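Local coordinates for beta-galacturonidase (Eisenbergiella tayi, PDB 6NCW), which hydrolyses beta-linked galacturonides as a glycoside hydrolase of family 2, releasing galacturonic acid, at the interface of chains A and B. Sequence-based numbering; all coordinates share one arbitrary frame. Chains: chain A/B, Beta-galacturonidase.

The interface of chains A and B. Residues chain A 20, 36, 38, 45-46; chain B 290, 294, 298, 301.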
loop_
_atom_site.group_PDB
_atom_site.type_symbol
_atom_site.label_atom_id
_atom_site.label_comp_id
_atom_site.label_asym_id
_atom_site.label_seq_id
_atom_site.Cartn_x
_atom_site.Cartn_y
_atom_site.Cartn_z
ATOM N N LEU A 20 -19.626 -5.637 28.782
ATOM C CA LEU A 20 -18.942 -4.378 29.023
ATOM C C LEU A 20 -18.739 -4.197 30.527
ATOM O O LEU A 20 -19.679 -4.375 31.309
ATOM C CB LEU A 20 -19.742 -3.210 28.430
ATOM C CG LEU A 20 -20.126 -3.295 26.947
ATOM C CD1 LEU A 20 -20.741 -1.995 26.470
ATOM C CD2 LEU A 20 -18.908 -3.645 26.087
ATOM N N GLN A 36 -16.866 2.420 28.772
ATOM C CA GLN A 36 -17.378 1.053 28.798
ATOM C C GLN A 36 -16.531 0.211 27.853
ATOM O O GLN A 36 -16.534 0.426 26.637
ATOM C CB GLN A 36 -18.856 1.024 28.422
ATOM C CG GLN A 36 -19.737 1.736 29.461
ATOM C CD GLN A 36 -21.161 1.889 28.988
ATOM O OE1 GLN A 36 -21.439 2.700 28.104
ATOM N NE2 GLN A 36 -22.070 1.082 29.545
ATOM N N PRO A 38 -14.872 -3.645 26.502
ATOM C CA PRO A 38 -15.186 -5.077 26.398
ATOM C C PRO A 38 -14.276 -5.954 27.251
ATOM O O PRO A 38 -13.071 -5.718 27.374
ATOM C CB PRO A 38 -14.981 -5.369 24.908
ATOM C CG PRO A 38 -13.960 -4.354 24.470
ATOM C CD PRO A 38 -14.290 -3.105 25.256
ATOM N N ASN A 45 -6.356 -1.730 22.192
ATOM C CA ASN A 45 -7.351 -1.633 21.142
ATOM C C ASN A 45 -8.426 -0.595 21.434
ATOM O O ASN A 45 -9.272 -0.357 20.564
ATOM C CB ASN A 45 -7.980 -3.014 20.938
ATOM C CG ASN A 45 -6.928 -4.069 20.661
ATOM O OD1 ASN A 45 -6.919 -5.130 21.279
ATOM N ND2 ASN A 45 -5.989 -3.745 19.748
ATOM N N TYR A 46 -8.424 0.025 22.648
ATOM C CA TYR A 46 -9.423 1.087 22.796
ATOM C C TYR A 46 -8.816 2.407 22.342
ATOM O O TYR A 46 -7.644 2.675 22.626
ATOM C CB TYR A 46 -9.906 1.238 24.247
ATOM C CG TYR A 46 -10.120 -0.032 25.032
ATOM C CD1 TYR A 46 -10.044 -0.006 26.420
ATOM C CD2 TYR A 46 -10.428 -1.254 24.410
ATOM C CE1 TYR A 46 -10.235 -1.146 27.170
ATOM C CE2 TYR A 46 -10.629 -2.422 25.167
ATOM C CZ TYR A 46 -10.533 -2.346 26.550
ATOM O OH TYR A 46 -10.717 -3.458 27.342
ATOM N N PHE B 290 -18.935 -10.502 18.912
ATOM C CA PHE B 290 -19.078 -9.449 19.917
ATOM C C PHE B 290 -17.862 -8.520 19.940
ATOM O O PHE B 290 -18.007 -7.293 19.909
ATOM C CB PHE B 290 -19.315 -10.103 21.289
ATOM C CG PHE B 290 -18.963 -9.239 22.458
ATOM C CD1 PHE B 290 -19.899 -8.366 23.003
ATOM C CD2 PHE B 290 -17.704 -9.326 23.047
ATOM C CE1 PHE B 290 -19.594 -7.582 24.104
ATOM C CE2 PHE B 290 -17.382 -8.537 24.141
ATOM C CZ PHE B 290 -18.338 -7.656 24.671
ATOM N N GLN B 294 -18.039 -4.386 19.275
ATOM C CA GLN B 294 -17.620 -3.379 20.242
ATOM C C GLN B 294 -16.439 -2.569 19.720
ATOM O O GLN B 294 -16.347 -1.359 19.967
ATOM C CB GLN B 294 -17.288 -4.051 21.576
ATOM C CG GLN B 294 -16.970 -3.096 22.734
ATOM C CD GLN B 294 -18.015 -1.998 22.952
ATOM O OE1 GLN B 294 -19.158 -2.099 22.523
ATOM N NE2 GLN B 294 -17.606 -0.936 23.614
ATOM N N MET B 298 -16.541 1.445 19.597
ATOM C CA MET B 298 -15.553 2.325 20.220
ATOM C C MET B 298 -14.981 3.324 19.221
ATOM O O MET B 298 -14.782 4.499 19.561
ATOM C CB MET B 298 -14.450 1.496 20.880
ATOM C CG MET B 298 -15.001 0.691 22.070
ATOM S SD MET B 298 -13.782 -0.164 23.081
ATOM C CE MET B 298 -12.930 -1.228 21.863
ATOM N N LYS B 301 -17.831 5.778 18.692
ATOM C CA LYS B 301 -17.881 6.740 19.793
ATOM C C LYS B 301 -16.694 7.699 19.748
ATOM O O LYS B 301 -16.849 8.888 20.027
ATOM C CB LYS B 301 -17.937 6.032 21.141
ATOM C CG LYS B 301 -19.255 5.302 21.403
ATOM C CD LYS B 301 -19.446 4.979 22.880
ATOM C CE LYS B 301 -18.470 3.931 23.354
ATOM N NZ LYS B 301 -18.748 3.467 24.765
HETATM O O HOH W 1 -18.013 4.588 27.248
HETATM O O HOH W 2 -16.169 2.399 24.911
#
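A:Pro38 lies against one side of helix 290-302 of chain B and meets B:Phe290, B:Gln294 and B:Met298. CG of B:Gln294 lies over one face of the proline ring, 3.7 Å from each of the A:Pro38 carbons CB, CG and CD. The tip of B:Met298 reaches toward the same ring, with SD 3.7 Å from CD of A:Pro38. Towards the start of the helix, CB of A:Pro38 is 4.0 Å from ring carbon CE2 of B:Phe290. The B:Met298 chain bends at its last torsion (chi3 -57°), and its methyl CE comes to 3.6 Å from CD2 of the A:Tyr46 ring. B:Gln294 has CG anti to the backbone N (chi1 -174°) and then bends at chi2. Its aliphatic part thus packs on the proline, while the amide carbon CD of B:Gln294 lies 3.7 Å from methyl CD2 of A:Leu20. The two side chains arrive from opposite directions. Two waters bridge the chains at one end of the patch. The amine NZ of B:Lys301 is 2.8 Å from water 2, which also binds the backbone O of A:Gln36. Water 1 joins the same amine to the backbone N of A:Gln36. The patch belongs to a two-fold interface in the deposited tetramer, which may be the biological assembly. Helix 290-302 belongs to the TIM-barrel domain of chain B. Strands 19-26 and 35-39 of chain A belong to its N-terminal beta-sandwich domain, and A:Tyr46 follows the short 3-10 helix 43-45.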